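Local coordinates for virulence factor (Pectobacterium carotovorum, PDB 2W3Y), which acts as an S-palmitoylated virulence factor of a Drosophila pathogen and binds to lipid vesicles, at residues 48-53 with 267-272; 187-192 with 228-233; 119-124 with 212-217. All blocks are in the same frame, centred on the assembly; numbering follows the deposited sequence.

Interaction 1 of 3, residues 48-53 with 267-272; sequences QFNEAP and NGVKPN
Asn50 and Val269 meet through a pair of hydrogen bonds in which one flat side-chain amide reads both polar atoms of a single backbone residue. Val269 N donates to Asn50 OD1 at 2.9 Å, lying in the carbonyl plane on a lone pair, and the bond is almost straight (172°). In return Asn50 ND2 donates a hydrogen bond to Val269 O at 2.7 Å, with the acceptor practically within the amide plane. Asn50 ND2 also serves Leu177 O, so ND2 is shared between the loop at Val269 and strand 166-179, and the flip state of the amide is fixed.

Water extends the polar seam. One molecule bridges Asn50 OD1 and Gly268 N, while two others join Asn267 OD1 to Glu51, one at Glu51 N and the other at Glu51 OE2.

Apolar contact is confined to Phe49 and Val269. With CG1 anti to the backbone N (chi1 -173°), Val269 sets that methyl 3.9 Å from Phe49 CD1, and Val136 of strand 136-137 packs against both residues.

The side-chain amide pairs with the backbone of Val269 much as a neighbouring strand would, just past the point where parallel strands 40-49 and 262-266 leave the main sheet.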
# COMPACT_ATOMS: atom_id res chain seq x y z
N GLN A 48 -6.51 8.52 -0.35
CA GLN A 48 -6.48 9.84 -0.97
C GLN A 48 -6.54 10.90 0.11
O GLN A 48 -7.43 10.87 0.96
CB GLN A 48 -7.61 10.00 -1.97
CG GLN A 48 -7.54 11.36 -2.67
CD GLN A 48 -8.64 11.57 -3.69
OE1 GLN A 48 -9.14 10.62 -4.30
NE2 GLN A 48 -9.03 12.83 -3.88
N PHE A 49 -5.60 11.83 0.07
CA PHE A 49 -5.54 12.90 1.06
C PHE A 49 -6.09 14.18 0.46
O PHE A 49 -5.43 14.81 -0.36
CB PHE A 49 -4.11 13.09 1.60
CG PHE A 49 -3.54 11.86 2.22
CD1 PHE A 49 -4.17 11.26 3.32
CD2 PHE A 49 -2.40 11.27 1.69
CE1 PHE A 49 -3.64 10.09 3.91
CE2 PHE A 49 -1.87 10.11 2.27
CZ PHE A 49 -2.49 9.52 3.37
N ASN A 50 -7.31 14.52 0.89
CA ASN A 50 -8.07 15.70 0.43
C ASN A 50 -8.72 15.52 -0.93
O ASN A 50 -8.16 14.88 -1.81
CB ASN A 50 -7.21 16.97 0.44
CG ASN A 50 -6.67 17.31 1.81
OD1 ASN A 50 -7.39 17.24 2.80
ND2 ASN A 50 -5.39 17.68 1.87
N GLU A 51 -9.92 16.08 -1.08
CA GLU A 51 -10.59 16.14 -2.37
C GLU A 51 -9.76 17.00 -3.31
O GLU A 51 -9.15 17.98 -2.89
CB GLU A 51 -12.01 16.71 -2.23
CG GLU A 51 -13.03 15.76 -1.58
CD GLU A 51 -13.69 14.80 -2.57
OE1 GLU A 51 -13.36 14.85 -3.78
OE2 GLU A 51 -14.54 13.99 -2.14
N ALA A 52 -9.72 16.59 -4.57
CA ALA A 52 -9.02 17.30 -5.63
C ALA A 52 -9.81 18.54 -6.07
O ALA A 52 -11.04 18.51 -6.04
CB ALA A 52 -8.80 16.38 -6.81
N PRO A 53 -9.11 19.63 -6.44
CA PRO A 53 -9.78 20.75 -7.09
C PRO A 53 -10.31 20.34 -8.46
O PRO A 53 -9.81 19.39 -9.07
CB PRO A 53 -8.67 21.80 -7.23
CG PRO A 53 -7.40 21.03 -7.21
CD PRO A 53 -7.66 19.88 -6.27
N ASN A 267 -10.28 13.85 4.68
CA ASN A 267 -10.50 15.30 4.62
C ASN A 267 -9.69 16.06 5.67
O ASN A 267 -9.40 15.52 6.75
CB ASN A 267 -11.99 15.62 4.78
CG ASN A 267 -12.84 14.99 3.69
OD1 ASN A 267 -12.57 15.16 2.49
ND2 ASN A 267 -13.86 14.24 4.09
N GLY A 268 -9.35 17.30 5.33
CA GLY A 268 -8.60 18.21 6.21
C GLY A 268 -7.18 17.76 6.52
O GLY A 268 -6.72 17.89 7.65
N VAL A 269 -6.48 17.24 5.51
CA VAL A 269 -5.13 16.67 5.68
C VAL A 269 -4.02 17.62 5.21
O VAL A 269 -4.14 18.26 4.17
CB VAL A 269 -5.02 15.29 4.95
CG1 VAL A 269 -3.67 14.57 5.26
CG2 VAL A 269 -6.18 14.40 5.33
N LYS A 270 -2.92 17.69 5.97
CA LYS A 270 -1.73 18.39 5.51
C LYS A 270 -0.47 17.53 5.68
O LYS A 270 -0.48 16.60 6.48
CB LYS A 270 -1.59 19.76 6.20
CG LYS A 270 -1.41 19.73 7.71
CD LYS A 270 -0.79 21.05 8.18
CE LYS A 270 -1.41 21.55 9.49
NZ LYS A 270 -0.94 20.84 10.72
N PRO A 271 0.61 17.84 4.92
CA PRO A 271 1.86 17.10 5.10
C PRO A 271 2.47 17.36 6.49
O PRO A 271 2.25 18.43 7.07
CB PRO A 271 2.78 17.67 4.00
CG PRO A 271 1.86 18.40 3.05
CD PRO A 271 0.75 18.89 3.90
N ASN A 272 3.19 16.38 7.02
CA ASN A 272 3.96 16.60 8.24
C ASN A 272 5.41 16.95 7.89
O ASN A 272 5.76 17.07 6.70
CB ASN A 272 3.83 15.40 9.22
CG ASN A 272 4.63 14.16 8.80
OD1 ASN A 272 5.46 14.18 7.87
ND2 ASN A 272 4.39 13.06 9.51
O HOH W 1 -9.82 18.62 2.86
O HOH W 2 -11.26 17.25 1.26
O HOH W 3 -14.37 13.98 0.99

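Interaction 2 of 3, residues 187-192 with 228-233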
# COMPACT_ATOMS: atom_id res chain seq x y z
N TYR A 187 -0.98 17.23 -7.46
CA TYR A 187 -1.30 15.82 -7.29
C TYR A 187 -0.02 14.97 -7.35
O TYR A 187 0.69 14.97 -8.37
CB TYR A 187 -2.38 15.38 -8.29
CG TYR A 187 -2.65 13.90 -8.35
CD1 TYR A 187 -2.88 13.15 -7.18
CD2 TYR A 187 -2.66 13.24 -9.58
CE1 TYR A 187 -3.12 11.77 -7.26
CE2 TYR A 187 -2.90 11.88 -9.66
CZ TYR A 187 -3.13 11.15 -8.50
OH TYR A 187 -3.38 9.79 -8.59
N LYS A 188 0.29 14.28 -6.25
CA LYS A 188 1.39 13.32 -6.21
C LYS A 188 0.86 11.90 -5.94
O LYS A 188 0.40 11.62 -4.83
CB LYS A 188 2.44 13.72 -5.16
CG LYS A 188 3.72 12.86 -5.17
CD LYS A 188 4.59 13.09 -3.92
CE LYS A 188 5.19 14.50 -3.86
NZ LYS A 188 6.02 14.83 -5.06
N PRO A 189 0.87 11.02 -6.96
CA PRO A 189 0.54 9.63 -6.70
C PRO A 189 1.77 8.78 -6.34
O PRO A 189 2.75 8.76 -7.10
CB PRO A 189 -0.08 9.15 -8.01
CG PRO A 189 0.56 10.01 -9.08
CD PRO A 189 1.09 11.27 -8.41
N ARG A 190 1.71 8.08 -5.20
CA ARG A 190 2.83 7.20 -4.76
C ARG A 190 2.42 5.72 -4.63
O ARG A 190 1.31 5.42 -4.15
CB ARG A 190 3.38 7.67 -3.41
CG ARG A 190 4.05 9.03 -3.39
CD ARG A 190 4.45 9.44 -1.95
NE ARG A 190 3.34 10.03 -1.17
CZ ARG A 190 3.26 10.03 0.17
NH1 ARG A 190 4.22 9.47 0.90
NH2 ARG A 190 2.21 10.58 0.79
N PHE A 191 3.33 4.83 -5.04
CA PHE A 191 3.25 3.38 -4.91
C PHE A 191 4.20 2.98 -3.76
O PHE A 191 5.39 3.31 -3.81
CB PHE A 191 3.67 2.74 -6.24
CG PHE A 191 3.82 1.23 -6.21
CD1 PHE A 191 2.75 0.39 -6.51
CD2 PHE A 191 5.06 0.64 -5.95
CE1 PHE A 191 2.91 -1.01 -6.51
CE2 PHE A 191 5.23 -0.74 -5.95
CZ PHE A 191 4.16 -1.57 -6.23
N LEU A 192 3.66 2.32 -2.74
CA LEU A 192 4.43 1.98 -1.51
C LEU A 192 4.21 0.54 -1.04
O LEU A 192 3.07 0.09 -0.97
CB LEU A 192 4.06 2.95 -0.38
CG LEU A 192 4.39 4.43 -0.60
CD1 LEU A 192 3.57 5.37 0.29
CD2 LEU A 192 5.90 4.70 -0.44
N PHE A 228 4.60 7.97 -9.09
CA PHE A 228 4.26 7.68 -10.48
C PHE A 228 4.41 8.90 -11.40
O PHE A 228 4.10 10.01 -11.01
CB PHE A 228 2.85 7.08 -10.62
CG PHE A 228 2.51 6.68 -12.03
CD1 PHE A 228 3.17 5.62 -12.65
CD2 PHE A 228 1.53 7.37 -12.75
CE1 PHE A 228 2.86 5.25 -13.95
CE2 PHE A 228 1.21 6.99 -14.05
CZ PHE A 228 1.87 5.95 -14.65
N ARG A 229 4.87 8.63 -12.62
CA ARG A 229 5.06 9.65 -13.65
C ARG A 229 3.72 10.01 -14.29
O ARG A 229 3.49 9.74 -15.47
CB ARG A 229 6.04 9.15 -14.71
CG ARG A 229 7.43 8.88 -14.20
CD ARG A 229 8.43 8.91 -15.34
NE ARG A 229 8.84 7.59 -15.76
CZ ARG A 229 9.37 7.30 -16.94
NH1 ARG A 229 9.54 8.24 -17.86
NH2 ARG A 229 9.72 6.05 -17.21
N ILE A 230 2.83 10.61 -13.50
CA ILE A 230 1.46 10.92 -13.95
C ILE A 230 1.42 12.00 -15.05
O ILE A 230 0.56 11.95 -15.95
CB ILE A 230 0.53 11.29 -12.74
CG1 ILE A 230 -0.94 11.28 -13.14
CG2 ILE A 230 0.95 12.61 -12.08
CD1 ILE A 230 -1.52 9.90 -13.42
N GLU A 231 2.36 12.94 -14.97
CA GLU A 231 2.52 14.04 -15.93
C GLU A 231 2.86 13.53 -17.33
O GLU A 231 2.23 13.93 -18.31
CB GLU A 231 3.60 15.02 -15.46
CG GLU A 231 3.33 15.71 -14.11
CD GLU A 231 3.69 14.84 -12.89
OE1 GLU A 231 3.30 15.24 -11.77
OE2 GLU A 231 4.33 13.77 -13.04
N GLU A 232 3.84 12.62 -17.39
CA GLU A 232 4.24 11.95 -18.62
C GLU A 232 3.17 11.00 -19.16
O GLU A 232 3.04 10.85 -20.37
CB GLU A 232 5.55 11.20 -18.44
CG GLU A 232 6.76 12.10 -18.36
CD GLU A 232 7.95 11.45 -17.67
OE1 GLU A 232 8.62 10.61 -18.31
OE2 GLU A 232 8.20 11.80 -16.49
N TYR A 233 2.41 10.37 -18.26
CA TYR A 233 1.32 9.48 -18.67
C TYR A 233 0.23 10.24 -19.45
O TYR A 233 -0.35 9.72 -20.41
CB TYR A 233 0.72 8.73 -17.47
CG TYR A 233 -0.43 7.81 -17.81
CD1 TYR A 233 -0.20 6.49 -18.18
CD2 TYR A 233 -1.74 8.27 -17.77
CE1 TYR A 233 -1.28 5.64 -18.51
CE2 TYR A 233 -2.81 7.45 -18.09
CZ TYR A 233 -2.58 6.13 -18.46
OH TYR A 233 -3.65 5.33 -18.76
O HOH W 4 3.76 14.19 -9.15
O HOH W 5 0.70 15.80 -11.15
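A strand-to-helix connection gives this contact its character: strand 214-228 ends at Phe228, Arg229 occupies the N-cap position, and helix 230-235 starts against the neighbouring strand 185-198. One backbone hydrogen bond joins the segments, from Phe228 N to Pro189 O, 2.8 Å long with an N-H...O angle of 160°. Pro189 has no N-H to give, but its carbonyl still serves the adjacent strand.

Around that bond the proline ring is the main apolar surface. Pro189 CG lies 4.0 Å from Phe228 CB and 3.9 Å from Ile230 CB, touching the end of the strand and the first helical turn together. Ile230 brings two branches to bear. Its CG2 rests against Pro189 CD and CG, whereas CG1, anti to the backbone N (chi1 -166°), approaches Tyr187 CE2 at 4.0 Å. The Tyr187 and Ile230 side chains cross at about a right angle, and Pro189 CD sits over the centre of one face of the tyrosine ring.

In the mixed sheet strands 185-198 and 214-228 are antiparallel neighbours, and the inverse gamma turn centred on Arg229 takes the chain from the second of them into the helix. Helix 57-81 covers this corner, touching Tyr187, Phe228 and Ile230, while Tyr187 OH is hydrogen-bonded to His175 ND1 of strand 166-179. At the more exposed margin a water donates to Tyr187 O at 2.9 Å and to Glu231 OE1 at 2.7 Å, linking a strand carbonyl to a carboxylate on the helix. Arg229 NH1 meets Glu232 OE1 in a salt bridge of 2.6 Å, tying the N-cap residue to the first turn.

Interaction 3 of 3, residues 119-124 with 212-217; sequences TVKGVE and YQEVNL
Strand residues 119-121 and 214-217 run antiparallel, their short axes 142° apart in direction and 4.4 Å apart at closest approach. Val120 and Val215 form the hydrogen-bonded pair, flanked by the non-hydrogen-bonded pairs Thr119 with Asn216 and Lys121 with Glu214. The two bonds of the central pair are unequal: Val215 N to Val120 O measures 2.7 Å and is nearly straight, but Val120 N to Val215 O stretches to 3.2 Å. Gly122 N then reaches Gln213 O, carrying the ladder one step beyond the last bridge. Thr119 CA and Lys121 CA add CA-H...O contacts to Val215 O and Gln213 O.

This is a β-ladder of the large mixed sheet, here at the end of strand 109-121 and the start of strand 214-228. Segment 119-124 then turns toward helix 125-134, with Glu124 N bonded to Lys121 O. Glu124 OE1 folds back to accept from Lys121 N at 2.6 Å through its anti lone pair.

On the face bearing Val120 and Val215, Val120 CG2 meets Leu217 CD1 at 4.1 Å, their side chains crossing at about a right angle. Helix 125-134 covers all three residues, and the side chain of Leu217 comes within about 5 Å of a bound palmitic acid, placing Leu217 near the lipid. On the other face Thr119 OG1 makes only a weak hydrogen bond to Asn216 OD1, while its CG2 touches Glu214 CB. Past the ladder, both methyls of Val123 lie over the same face of the Tyr212 ring. CG2 makes a CH-π contact, 4.2 Å from the ring centroid and offset toward the rim, and CG1 approaches Tyr212 CE1 at 3.9 Å.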
# COMPACT_ATOMS: atom_id res chain seq x y z
N THR A 119 3.94 5.89 21.78
CA THR A 119 2.99 5.35 22.74
C THR A 119 1.73 6.22 22.69
O THR A 119 1.80 7.43 22.94
CB THR A 119 3.58 5.28 24.17
OG1 THR A 119 4.74 4.43 24.18
CG2 THR A 119 2.56 4.71 25.14
N VAL A 120 0.62 5.60 22.33
CA VAL A 120 -0.68 6.27 22.14
C VAL A 120 -1.79 5.40 22.75
O VAL A 120 -1.56 4.23 23.06
CB VAL A 120 -0.98 6.48 20.62
CG1 VAL A 120 -0.03 7.52 19.99
CG2 VAL A 120 -0.93 5.15 19.85
N LYS A 121 -2.98 5.98 22.93
CA LYS A 121 -4.18 5.21 23.29
C LYS A 121 -4.58 4.32 22.12
O LYS A 121 -4.36 4.67 20.96
CB LYS A 121 -5.38 6.10 23.61
CG LYS A 121 -5.10 7.34 24.47
CD LYS A 121 -6.40 8.12 24.68
CE LYS A 121 -6.15 9.61 24.90
NZ LYS A 121 -5.64 9.89 26.28
N GLY A 122 -5.17 3.17 22.45
CA GLY A 122 -5.74 2.27 21.46
C GLY A 122 -6.61 2.97 20.42
O GLY A 122 -6.53 2.65 19.24
N VAL A 123 -7.41 3.94 20.86
CA VAL A 123 -8.33 4.64 19.96
C VAL A 123 -7.62 5.64 19.03
O VAL A 123 -8.25 6.20 18.14
CB VAL A 123 -9.48 5.40 20.74
CG1 VAL A 123 -10.45 4.41 21.37
CG2 VAL A 123 -8.89 6.35 21.77
N GLU A 124 -6.34 5.87 19.27
CA GLU A 124 -5.49 6.71 18.43
C GLU A 124 -4.61 5.86 17.48
O GLU A 124 -3.91 6.43 16.64
CB GLU A 124 -4.58 7.61 19.28
CG GLU A 124 -5.26 8.46 20.37
CD GLU A 124 -4.24 9.10 21.36
OE1 GLU A 124 -3.44 8.37 22.00
OE2 GLU A 124 -4.25 10.34 21.50
N TYR A 212 -8.99 2.97 25.77
CA TYR A 212 -8.45 4.28 26.12
C TYR A 212 -7.14 4.14 26.90
O TYR A 212 -6.50 5.13 27.24
CB TYR A 212 -9.49 5.10 26.89
CG TYR A 212 -10.50 5.73 25.96
CD1 TYR A 212 -11.54 4.97 25.42
CD2 TYR A 212 -10.39 7.06 25.59
CE1 TYR A 212 -12.45 5.53 24.55
CE2 TYR A 212 -11.29 7.63 24.72
CZ TYR A 212 -12.32 6.86 24.21
OH TYR A 212 -13.21 7.43 23.34
N GLN A 213 -6.75 2.90 27.15
CA GLN A 213 -5.46 2.57 27.77
C GLN A 213 -4.32 2.77 26.75
O GLN A 213 -4.55 2.68 25.53
CB GLN A 213 -5.54 1.13 28.32
CG GLN A 213 -4.23 0.35 28.44
CD GLN A 213 -4.42 -1.09 28.94
OE1 GLN A 213 -5.46 -1.73 28.69
NE2 GLN A 213 -3.41 -1.61 29.65
N GLU A 214 -3.12 3.06 27.25
CA GLU A 214 -1.93 3.28 26.41
C GLU A 214 -1.40 1.99 25.78
O GLU A 214 -1.38 0.94 26.42
CB GLU A 214 -0.80 3.91 27.24
CG GLU A 214 -1.13 5.25 27.90
CD GLU A 214 -0.93 6.43 26.97
OE1 GLU A 214 0.01 7.20 27.21
OE2 GLU A 214 -1.71 6.57 25.99
N VAL A 215 -0.97 2.08 24.52
CA VAL A 215 -0.29 0.95 23.87
C VAL A 215 1.05 1.39 23.28
O VAL A 215 1.16 2.48 22.69
CB VAL A 215 -1.19 0.22 22.80
CG1 VAL A 215 -2.63 0.05 23.28
CG2 VAL A 215 -1.17 0.92 21.46
N ASN A 216 2.08 0.56 23.44
CA ASN A 216 3.39 0.84 22.88
C ASN A 216 3.49 0.29 21.47
O ASN A 216 3.37 -0.91 21.24
CB ASN A 216 4.52 0.28 23.77
CG ASN A 216 5.92 0.65 23.27
OD1 ASN A 216 6.23 1.82 23.02
ND2 ASN A 216 6.78 -0.37 23.11
N LEU A 217 3.68 1.20 20.51
CA LEU A 217 3.93 0.81 19.13
C LEU A 217 5.42 0.91 18.87
O LEU A 217 5.97 2.02 18.81
CB LEU A 217 3.16 1.71 18.16
CG LEU A 217 1.65 1.88 18.33
CD1 LEU A 217 1.12 2.82 17.24
CD2 LEU A 217 0.92 0.53 18.29

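In the fold
All three contacts reach the same mixed sheet, each at a different part of it. Interactions 1 and 2 lie about 16 Å apart between centres; their nearest atoms are about 4 Å apart, so the two do not touch. Interaction 3 is about 25 Å from interaction 1 and about 34 Å from interaction 2, centre to centre, and on the opposite side of the chain's centre from the latter. Along the sequence, interaction 1 closes a loop that encloses both others, whose segments alternate. Strand 214-228 connects them, starting in interaction 3 and ending in interaction 2 beside strand 185-198. One continuous strand thus runs from near the bound palmitic acid to the helix-covered far corner.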